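Local coordinates for protein Pbp related beta-lactamase (Pyrococcus abyssi, PDB 2QMI) that probably acts as a serine peptidase of the penicillin-binding protein and beta-lactamase family, assembling into an octamer that encloses its active sites, at residues Tyr291-Leu299 and Met339-Lys348; Leu403-Lys414 and Lys423-Lys431. All coordinates share one frame; numbering follows the deposited sequence.

Interaction 1 of 2, residues Tyr291-Leu299 and Met339-Lys348; sequences YPNFLGEKL and MYALALLLGK
With its CG anti to the backbone N (chi1 179°), Phe294 reaches across to the helix and meets Met339, Leu342 and Leu346, three residues spaced along one flank of it. Met339 comes the other way: CG stands anti to the carbonyl carbon, and a bend at the last torsion (chi3 149°) carries the methyl group past the phenyl ring. There Met339 CE lies 3.7 Å from Tyr291 CE1 and equally close to Leu299 CD2, its side chain crossing both at roughly a right angle. The sulfur takes an oblique Met-aromatic position, Met339 SD being 5.5 Å from the centroid of the Phe294 ring.

The phenyl ring itself is held between leucines of its own segment, with Leu299 CD2 over the centre of one face and Leu295 CD1 near the rim of the opposite face. Leu342 CB approaches its edge, 4.1 Å from Phe294 CE2. Leu299 also uses its other methyl: Leu299 CD1 touches Leu342 CD1 at 3.8 Å. Near the end of the helix, Leu295 and Lys348 run antiparallel alongside one another, Leu295 CD2 packing at 3.8 Å on Lys348 CD, while the aliphatic part of Glu297 lies along Leu346 (Glu297 CG to Leu346 CD2, 3.8 Å). A Schellman motif with Gly347 at C-prime ends the helix (Lys348 N to Ala343 O, Gly347 N to Leu344 O); beyond it the lysine chain lies against Leu295.

The contact is apolar packing of strand 289-291, strand 297-305 and a tight two-residue hairpin turn close to type I' (Phe294 to Glu297) against helix 334-345, on the antiparallel sheet of the beta-lactamase fold. Ile316 of strand 310-316 lies beside Phe294, Glu297 and Leu299, Phe279 meets Phe294 edge-to-face, and helix 3-16 packs against Tyr340 and Leu344.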
loop_
_atom_site.group_PDB
_atom_site.type_symbol
_atom_site.label_atom_id
_atom_site.label_comp_id
_atom_site.label_asym_id
_atom_site.label_seq_id
_atom_site.Cartn_x
_atom_site.Cartn_y
_atom_site.Cartn_z
ATOM N N TYR A 291 -22.973 41.962 -22.279
ATOM C CA TYR A 291 -21.565 42.265 -22.576
ATOM C C TYR A 291 -21.483 43.533 -23.441
ATOM O O TYR A 291 -21.513 43.449 -24.664
ATOM C CB TYR A 291 -20.919 41.116 -23.365
ATOM C CG TYR A 291 -21.025 39.723 -22.767
ATOM C CD1 TYR A 291 -19.944 39.139 -22.091
ATOM C CD2 TYR A 291 -22.172 38.947 -22.958
ATOM C CE1 TYR A 291 -20.008 37.815 -21.634
ATOM C CE2 TYR A 291 -22.246 37.621 -22.505
ATOM C CZ TYR A 291 -21.165 37.066 -21.850
ATOM O OH TYR A 291 -21.243 35.757 -21.437
ATOM N N PRO A 292 -21.375 44.719 -22.821
ATOM C CA PRO A 292 -21.298 45.968 -23.590
ATOM C C PRO A 292 -20.002 46.246 -24.371
ATOM O O PRO A 292 -20.018 46.990 -25.352
ATOM C CB PRO A 292 -21.583 47.035 -22.536
ATOM C CG PRO A 292 -21.039 46.422 -21.283
ATOM C CD PRO A 292 -21.526 45.000 -21.381
ATOM N N ASN A 293 -18.896 45.642 -23.952
ATOM C CA ASN A 293 -17.608 45.854 -24.610
ATOM C C ASN A 293 -17.016 44.580 -25.216
ATOM O O ASN A 293 -15.873 44.224 -24.930
ATOM C CB ASN A 293 -16.621 46.441 -23.599
ATOM C CG ASN A 293 -17.128 47.727 -22.977
ATOM O OD1 ASN A 293 -17.029 47.932 -21.762
ATOM N ND2 ASN A 293 -17.672 48.611 -23.812
ATOM N N PHE A 294 -17.788 43.899 -26.055
ATOM C CA PHE A 294 -17.319 42.665 -26.683
ATOM C C PHE A 294 -16.821 42.915 -28.103
ATOM O O PHE A 294 -17.588 42.796 -29.062
ATOM C CB PHE A 294 -18.444 41.628 -26.728
ATOM C CG PHE A 294 -18.047 40.334 -27.384
ATOM C CD1 PHE A 294 -17.187 39.449 -26.742
ATOM C CD2 PHE A 294 -18.519 40.009 -28.652
ATOM C CE1 PHE A 294 -16.801 38.258 -27.353
ATOM C CE2 PHE A 294 -18.137 38.821 -29.273
ATOM C CZ PHE A 294 -17.276 37.943 -28.618
ATOM N N LEU A 295 -15.540 43.251 -28.239
ATOM C CA LEU A 295 -14.961 43.512 -29.553
ATOM C C LEU A 295 -15.740 44.606 -30.268
ATOM O O LEU A 295 -16.094 44.468 -31.438
ATOM C CB LEU A 295 -14.956 42.230 -30.403
ATOM C CG LEU A 295 -13.963 41.131 -29.994
ATOM C CD1 LEU A 295 -14.266 40.673 -28.581
ATOM C CD2 LEU A 295 -14.045 39.950 -30.965
ATOM N N GLY A 296 -16.006 45.694 -29.550
ATOM C CA GLY A 296 -16.740 46.809 -30.123
ATOM C C GLY A 296 -18.214 46.551 -30.387
ATOM O O GLY A 296 -18.846 47.304 -31.125
ATOM N N GLU A 297 -18.767 45.492 -29.799
ATOM C CA GLU A 297 -20.180 45.164 -29.983
ATOM C C GLU A 297 -20.873 44.893 -28.646
ATOM O O GLU A 297 -20.214 44.683 -27.616
ATOM C CB GLU A 297 -20.321 43.918 -30.854
ATOM C CG GLU A 297 -19.646 43.986 -32.210
ATOM C CD GLU A 297 -20.243 45.049 -33.114
ATOM O OE1 GLU A 297 -21.456 45.345 -32.994
ATOM O OE2 GLU A 297 -19.496 45.578 -33.962
ATOM N N LYS A 298 -22.204 44.907 -28.660
ATOM C CA LYS A 298 -22.973 44.603 -27.454
ATOM C C LYS A 298 -23.394 43.139 -27.576
ATOM O O LYS A 298 -24.172 42.784 -28.464
ATOM C CB LYS A 298 -24.225 45.476 -27.345
ATOM C CG LYS A 298 -24.951 45.299 -26.009
ATOM C CD LYS A 298 -26.370 45.852 -26.024
ATOM C CE LYS A 298 -27.024 45.683 -24.655
ATOM N NZ LYS A 298 -28.456 46.108 -24.642
ATOM N N LEU A 299 -22.866 42.297 -26.692
ATOM C CA LEU A 299 -23.173 40.868 -26.702
ATOM C C LEU A 299 -24.216 40.469 -25.655
ATOM O O LEU A 299 -24.257 41.009 -24.550
ATOM C CB LEU A 299 -21.886 40.061 -26.466
ATOM C CG LEU A 299 -21.986 38.534 -26.370
ATOM C CD1 LEU A 299 -22.352 37.950 -27.719
ATOM C CD2 LEU A 299 -20.651 37.967 -25.899
ATOM N N MET A 339 -17.692 32.316 -28.576
ATOM C CA MET A 339 -17.051 33.600 -28.817
ATOM C C MET A 339 -16.003 33.552 -29.937
ATOM O O MET A 339 -15.807 34.537 -30.650
ATOM C CB MET A 339 -16.456 34.121 -27.510
ATOM C CG MET A 339 -17.507 34.232 -26.411
ATOM S SD MET A 339 -16.901 34.788 -24.807
ATOM C CE MET A 339 -18.326 35.652 -24.155
ATOM N N TYR A 340 -15.357 32.402 -30.104
ATOM C CA TYR A 340 -14.359 32.219 -31.153
ATOM C C TYR A 340 -15.067 32.363 -32.511
ATOM O O TYR A 340 -14.558 33.008 -33.428
ATOM C CB TYR A 340 -13.739 30.819 -31.043
ATOM C CG TYR A 340 -12.474 30.605 -31.851
ATOM C CD1 TYR A 340 -11.217 30.769 -31.267
ATOM C CD2 TYR A 340 -12.532 30.214 -33.191
ATOM C CE1 TYR A 340 -10.041 30.541 -31.994
ATOM C CE2 TYR A 340 -11.363 29.983 -33.929
ATOM C CZ TYR A 340 -10.126 30.145 -33.318
ATOM O OH TYR A 340 -8.976 29.877 -34.016
ATOM N N ALA A 341 -16.240 31.748 -32.628
ATOM C CA ALA A 341 -17.017 31.813 -33.859
ATOM C C ALA A 341 -17.522 33.247 -34.070
ATOM O O ALA A 341 -17.385 33.807 -35.163
ATOM C CB ALA A 341 -18.190 30.835 -33.792
ATOM N N LEU A 342 -18.097 33.843 -33.025
ATOM C CA LEU A 342 -18.593 35.212 -33.120
ATOM C C LEU A 342 -17.501 36.156 -33.609
ATOM O O LEU A 342 -17.748 37.000 -34.471
ATOM C CB LEU A 342 -19.126 35.682 -31.765
ATOM C CG LEU A 342 -20.426 35.012 -31.309
ATOM C CD1 LEU A 342 -20.696 35.329 -29.855
ATOM C CD2 LEU A 342 -21.568 35.479 -32.188
ATOM N N ALA A 343 -16.294 36.007 -33.071
ATOM C CA ALA A 343 -15.167 36.844 -33.473
ATOM C C ALA A 343 -14.884 36.705 -34.969
ATOM O O ALA A 343 -14.675 37.704 -35.667
ATOM C CB ALA A 343 -13.931 36.466 -32.681
ATOM N N LEU A 344 -14.868 35.467 -35.456
ATOM C CA LEU A 344 -14.620 35.214 -36.869
ATOM C C LEU A 344 -15.661 35.924 -37.723
ATOM O O LEU A 344 -15.329 36.615 -38.691
ATOM C CB LEU A 344 -14.654 33.714 -37.145
ATOM C CG LEU A 344 -13.514 32.915 -36.515
ATOM C CD1 LEU A 344 -13.735 31.428 -36.771
ATOM C CD2 LEU A 344 -12.185 33.375 -37.099
ATOM N N LEU A 345 -16.925 35.751 -37.352
ATOM C CA LEU A 345 -18.042 36.377 -38.058
ATOM C C LEU A 345 -17.944 37.902 -38.035
ATOM O O LEU A 345 -18.413 38.571 -38.960
ATOM C CB LEU A 345 -19.367 35.946 -37.424
ATOM C CG LEU A 345 -19.803 34.497 -37.652
ATOM C CD1 LEU A 345 -20.910 34.128 -36.686
ATOM C CD2 LEU A 345 -20.270 34.337 -39.089
ATOM N N LEU A 346 -17.354 38.443 -36.972
ATOM C CA LEU A 346 -17.184 39.883 -36.826
ATOM C C LEU A 346 -15.894 40.345 -37.512
ATOM O O LEU A 346 -15.477 41.503 -37.366
ATOM C CB LEU A 346 -17.130 40.267 -35.343
ATOM C CG LEU A 346 -18.435 40.261 -34.540
ATOM C CD1 LEU A 346 -18.119 40.396 -33.052
ATOM C CD2 LEU A 346 -19.331 41.403 -34.991
ATOM N N GLY A 347 -15.256 39.431 -38.237
ATOM C CA GLY A 347 -14.032 39.766 -38.940
ATOM C C GLY A 347 -12.820 40.042 -38.067
ATOM O O GLY A 347 -11.874 40.696 -38.511
ATOM N N LYS A 348 -12.833 39.555 -36.830
ATOM C CA LYS A 348 -11.701 39.761 -35.927
ATOM C C LYS A 348 -10.948 38.462 -35.654
ATOM O O LYS A 348 -11.543 37.385 -35.664
ATOM C CB LYS A 348 -12.173 40.349 -34.597
ATOM C CG LYS A 348 -12.754 41.742 -34.722
ATOM C CD LYS A 348 -12.656 42.482 -33.409
ATOM C CE LYS A 348 -12.787 43.982 -33.635
ATOM N NZ LYS A 348 -14.007 44.243 -34.427
#

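Interaction 2 of 2, residues Leu403-Lys414 and Lys423-Lys431; sequences LFPEVLEEDFIK and KMYAEFYIK
The antiparallel hairpin of strands 412-419 and 422-431, with the adjoining strand 400-408, part of the eight-stranded barrel of the octamerisation domain, forms this contact. Ile413 and Phe428 are its hydrogen-bonded pair: Phe428 N donates to Ile413 O (2.9 Å) and Ile413 N to Phe428 O (3.2 Å). A third bond, Ile430 N to Asp411 O (3.0 Å), extends the ladder.

On the face carrying Phe412, Lys414, Glu427 and Tyr429, Phe412 and Tyr429 lie side by side, Phe412 CE1 sitting over one face of the tyrosine ring, 3.8 Å from Tyr429 CZ. Lys414, extended throughout with CG anti to N (chi1 -177°), brings its NZ to 4.7 Å from the centroid of the Tyr425 ring, an off-centre cation-pi contact. Glu406 OE1 meets the edge of that ring and forms a salt bridge with Lys423 NZ (3.6 Å). A classic beta bulge sets Glu406 and Val407 both opposite Lys414, whose O accepts from both their N atoms. Leu403 CD1 packs on Ala426 CB.

Ile413 and Phe428 turn to the other face, where Ile413 meets helix 355-364 and Phe428 touches Leu437 of strand 434-439; on strand 400-408, Phe404 stacks on Phe404 of a second subunit.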
loop_
_atom_site.group_PDB
_atom_site.type_symbol
_atom_site.label_atom_id
_atom_site.label_comp_id
_atom_site.label_asym_id
_atom_site.label_seq_id
_atom_site.Cartn_x
_atom_site.Cartn_y
_atom_site.Cartn_z
ATOM N N LEU A 403 1.750 31.976 -8.149
ATOM C CA LEU A 403 2.111 33.162 -8.932
ATOM C C LEU A 403 0.953 33.724 -9.762
ATOM O O LEU A 403 0.277 32.992 -10.495
ATOM C CB LEU A 403 3.282 32.844 -9.865
ATOM C CG LEU A 403 4.607 32.389 -9.248
ATOM C CD1 LEU A 403 5.605 32.151 -10.370
ATOM C CD2 LEU A 403 5.140 33.439 -8.281
ATOM N N PHE A 404 0.740 35.030 -9.652
ATOM C CA PHE A 404 -0.328 35.705 -10.380
ATOM C C PHE A 404 0.223 36.519 -11.541
ATOM O O PHE A 404 0.986 37.460 -11.333
ATOM C CB PHE A 404 -1.086 36.648 -9.440
ATOM C CG PHE A 404 -2.009 35.951 -8.477
ATOM C CD1 PHE A 404 -1.781 34.634 -8.091
ATOM C CD2 PHE A 404 -3.088 36.634 -7.928
ATOM C CE1 PHE A 404 -2.614 34.006 -7.168
ATOM C CE2 PHE A 404 -3.928 36.020 -7.005
ATOM C CZ PHE A 404 -3.691 34.703 -6.623
ATOM N N PRO A 405 -0.155 36.173 -12.783
ATOM C CA PRO A 405 0.342 36.927 -13.935
ATOM C C PRO A 405 -0.161 38.364 -13.898
ATOM O O PRO A 405 -1.362 38.599 -13.794
ATOM C CB PRO A 405 -0.218 36.146 -15.122
ATOM C CG PRO A 405 -0.262 34.750 -14.610
ATOM C CD PRO A 405 -0.838 34.946 -13.227
ATOM N N GLU A 406 0.765 39.318 -13.973
ATOM C CA GLU A 406 0.427 40.736 -13.947
ATOM C C GLU A 406 0.723 41.313 -15.316
ATOM O O GLU A 406 0.260 42.401 -15.649
ATOM C CB GLU A 406 1.269 41.469 -12.899
ATOM C CG GLU A 406 1.070 42.985 -12.854
ATOM C CD GLU A 406 2.202 43.702 -12.111
ATOM O OE1 GLU A 406 2.325 43.525 -10.874
ATOM O OE2 GLU A 406 2.982 44.441 -12.764
ATOM N N VAL A 407 1.509 40.582 -16.104
ATOM C CA VAL A 407 1.867 41.028 -17.446
ATOM C C VAL A 407 2.108 39.840 -18.380
ATOM O O VAL A 407 3.007 39.022 -18.142
ATOM C CB VAL A 407 3.143 41.918 -17.424
ATOM C CG1 VAL A 407 3.481 42.390 -18.841
ATOM C CG2 VAL A 407 2.928 43.127 -16.516
ATOM N N LEU A 408 1.299 39.740 -19.436
ATOM C CA LEU A 408 1.448 38.656 -20.405
ATOM C C LEU A 408 1.716 39.137 -21.818
ATOM O O LEU A 408 1.004 39.984 -22.351
ATOM C CB LEU A 408 0.211 37.766 -20.444
ATOM C CG LEU A 408 0.028 36.752 -19.324
ATOM C CD1 LEU A 408 -0.363 37.476 -18.050
ATOM C CD2 LEU A 408 -1.047 35.761 -19.722
ATOM N N GLU A 409 2.747 38.570 -22.422
ATOM C CA GLU A 409 3.132 38.894 -23.781
ATOM C C GLU A 409 3.655 37.585 -24.344
ATOM O O GLU A 409 3.901 36.644 -23.589
ATOM C CB GLU A 409 4.213 39.986 -23.783
ATOM C CG GLU A 409 3.719 41.302 -23.155
ATOM C CD GLU A 409 4.776 42.399 -23.105
ATOM O OE1 GLU A 409 5.884 42.147 -22.583
ATOM O OE2 GLU A 409 4.492 43.529 -23.578
ATOM N N GLU A 410 3.807 37.525 -25.663
ATOM C CA GLU A 410 4.281 36.327 -26.356
ATOM C C GLU A 410 5.619 35.768 -25.891
ATOM O O GLU A 410 5.820 34.557 -25.867
ATOM C CB GLU A 410 4.394 36.610 -27.862
ATOM C CG GLU A 410 3.076 36.664 -28.607
ATOM C CD GLU A 410 2.395 35.316 -28.677
ATOM O OE1 GLU A 410 3.089 34.314 -28.982
ATOM O OE2 GLU A 410 1.164 35.254 -28.443
ATOM N N ASP A 411 6.539 36.658 -25.546
ATOM C CA ASP A 411 7.890 36.275 -25.140
ATOM C C ASP A 411 8.194 36.640 -23.700
ATOM O O ASP A 411 9.320 36.431 -23.234
ATOM C CB ASP A 411 8.879 37.019 -26.022
ATOM C CG ASP A 411 8.636 38.518 -25.986
ATOM O OD1 ASP A 411 7.471 38.914 -26.210
ATOM O OD2 ASP A 411 9.580 39.300 -25.720
ATOM N N PHE A 412 7.207 37.182 -22.994
ATOM C CA PHE A 412 7.437 37.624 -21.623
ATOM C C PHE A 412 6.210 37.536 -20.721
ATOM O O PHE A 412 5.131 38.014 -21.082
ATOM C CB PHE A 412 7.927 39.076 -21.671
ATOM C CG PHE A 412 8.286 39.651 -20.335
ATOM C CD1 PHE A 412 9.366 39.147 -19.612
ATOM C CD2 PHE A 412 7.557 40.707 -19.805
ATOM C CE1 PHE A 412 9.716 39.693 -18.373
ATOM C CE2 PHE A 412 7.896 41.263 -18.568
ATOM C CZ PHE A 412 8.978 40.754 -17.849
ATOM N N ILE A 413 6.384 36.935 -19.547
ATOM C CA ILE A 413 5.312 36.821 -18.564
ATOM C C ILE A 413 5.855 37.275 -17.208
ATOM O O ILE A 413 6.822 36.708 -16.705
ATOM C CB ILE A 413 4.801 35.364 -18.415
ATOM C CG1 ILE A 413 4.211 34.876 -19.739
ATOM C CG2 ILE A 413 3.741 35.289 -17.307
ATOM C CD1 ILE A 413 3.834 33.417 -19.728
ATOM N N LYS A 414 5.247 38.308 -16.628
ATOM C CA LYS A 414 5.681 38.796 -15.325
ATOM C C LYS A 414 4.620 38.401 -14.303
ATOM O O LYS A 414 3.443 38.709 -14.477
ATOM C CB LYS A 414 5.852 40.316 -15.353
ATOM C CG LYS A 414 6.371 40.902 -14.055
ATOM C CD LYS A 414 6.743 42.373 -14.206
ATOM C CE LYS A 414 7.411 42.907 -12.947
ATOM N NZ LYS A 414 7.841 44.330 -13.089
ATOM N N LYS A 423 3.973 42.487 -2.842
ATOM C CA LYS A 423 4.111 41.592 -3.982
ATOM C C LYS A 423 5.555 41.466 -4.470
ATOM O O LYS A 423 6.241 42.465 -4.721
ATOM C CB LYS A 423 3.193 42.041 -5.129
ATOM C CG LYS A 423 3.344 43.490 -5.537
ATOM C CD LYS A 423 2.556 43.787 -6.814
ATOM C CE LYS A 423 1.059 43.583 -6.661
ATOM N NZ LYS A 423 0.353 43.907 -7.945
ATOM N N MET A 424 6.006 40.217 -4.574
ATOM C CA MET A 424 7.349 39.866 -5.030
ATOM C C MET A 424 7.170 39.279 -6.439
ATOM O O MET A 424 6.299 38.435 -6.654
ATOM C CB MET A 424 7.955 38.836 -4.071
ATOM C CG MET A 424 9.423 38.559 -4.289
ATOM S SD MET A 424 10.141 37.584 -2.932
ATOM C CE MET A 424 9.683 35.878 -3.471
ATOM N N TYR A 425 7.992 39.706 -7.394
ATOM C CA TYR A 425 7.826 39.240 -8.767
ATOM C C TYR A 425 8.756 38.171 -9.318
ATOM O O TYR A 425 9.886 37.987 -8.856
ATOM C CB TYR A 425 7.883 40.429 -9.724
ATOM C CG TYR A 425 6.970 41.576 -9.367
ATOM C CD1 TYR A 425 7.212 42.361 -8.230
ATOM C CD2 TYR A 425 5.886 41.904 -10.181
ATOM C CE1 TYR A 425 6.396 43.449 -7.921
ATOM C CE2 TYR A 425 5.062 42.989 -9.881
ATOM C CZ TYR A 425 5.324 43.759 -8.754
ATOM O OH TYR A 425 4.527 44.858 -8.480
ATOM N N ALA A 426 8.252 37.488 -10.341
ATOM C CA ALA A 426 8.990 36.457 -11.060
ATOM C C ALA A 426 8.865 36.846 -12.537
ATOM O O ALA A 426 7.900 37.509 -12.924
ATOM C CB ALA A 426 8.370 35.083 -10.816
ATOM N N GLU A 427 9.841 36.457 -13.352
ATOM C CA GLU A 427 9.808 36.778 -14.780
ATOM C C GLU A 427 10.202 35.583 -15.634
ATOM O O GLU A 427 11.199 34.919 -15.362
ATOM C CB GLU A 427 10.739 37.949 -15.108
ATOM C CG GLU A 427 10.284 39.296 -14.573
ATOM C CD GLU A 427 10.946 39.663 -13.255
ATOM O OE1 GLU A 427 12.195 39.749 -13.209
ATOM O OE2 GLU A 427 10.215 39.879 -12.264
ATOM N N PHE A 428 9.398 35.317 -16.657
ATOM C CA PHE A 428 9.631 34.219 -17.584
ATOM C C PHE A 428 10.028 34.811 -18.935
ATOM O O PHE A 428 9.294 35.632 -19.485
ATOM C CB PHE A 428 8.352 33.392 -17.756
ATOM C CG PHE A 428 8.026 32.517 -16.580
ATOM C CD1 PHE A 428 8.661 31.291 -16.412
ATOM C CD2 PHE A 428 7.095 32.924 -15.629
ATOM C CE1 PHE A 428 8.375 30.484 -15.313
ATOM C CE2 PHE A 428 6.802 32.123 -14.526
ATOM C CZ PHE A 428 7.443 30.903 -14.369
ATOM N N TYR A 429 11.184 34.411 -19.458
ATOM C CA TYR A 429 11.641 34.900 -20.757
ATOM C C TYR A 429 11.597 33.752 -21.769
ATOM O O TYR A 429 12.404 32.824 -21.693
ATOM C CB TYR A 429 13.071 35.453 -20.660
ATOM C CG TYR A 429 13.220 36.697 -19.792
ATOM C CD1 TYR A 429 13.339 36.597 -18.405
ATOM C CD2 TYR A 429 13.223 37.973 -20.364
ATOM C CE1 TYR A 429 13.457 37.742 -17.600
ATOM C CE2 TYR A 429 13.339 39.121 -19.576
ATOM C CZ TYR A 429 13.457 38.998 -18.194
ATOM O OH TYR A 429 13.588 40.131 -17.414
ATOM N N ILE A 430 10.654 33.813 -22.709
ATOM C CA ILE A 430 10.517 32.760 -23.720
ATOM C C ILE A 430 11.301 33.116 -24.979
ATOM O O ILE A 430 11.050 34.143 -25.600
ATOM C CB ILE A 430 9.029 32.515 -24.111
ATOM C CG1 ILE A 430 8.214 32.084 -22.888
ATOM C CG2 ILE A 430 8.942 31.411 -25.177
ATOM C CD1 ILE A 430 7.793 33.220 -21.973
ATOM N N LYS A 431 12.243 32.256 -25.359
ATOM C CA LYS A 431 13.078 32.505 -26.529
ATOM C C LYS A 431 13.852 31.240 -26.951
ATOM O O LYS A 431 14.353 30.487 -26.107
ATOM C CB LYS A 431 14.026 33.674 -26.197
ATOM C CG LYS A 431 15.229 33.913 -27.118
ATOM C CD LYS A 431 16.078 35.074 -26.556
ATOM C CE LYS A 431 17.502 35.133 -27.134
ATOM N NZ LYS A 431 17.541 35.557 -28.571
#

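In the fold
Along the chain, both segments of interaction 1 precede those of interaction 2; their centres are about 28 Å apart and their nearest atoms about 13 Å apart. They share no sheet: residues 291-299 and 339-348 join strands and a helix of the beta-lactamase region, whereas 403-414 and 423-431 belong to the C-terminal barrel. Helices 350-353 and 355-364 follow the first contact in sequence, and both are linked to these contacts, the former through Lys348 and Glu353, the latter through Ile413. The beta-lactamase-like region and the barrel thus have separate packing contacts here, and only interaction 2 is within reach of another subunit, consistent with the barrel's role in octamer assembly.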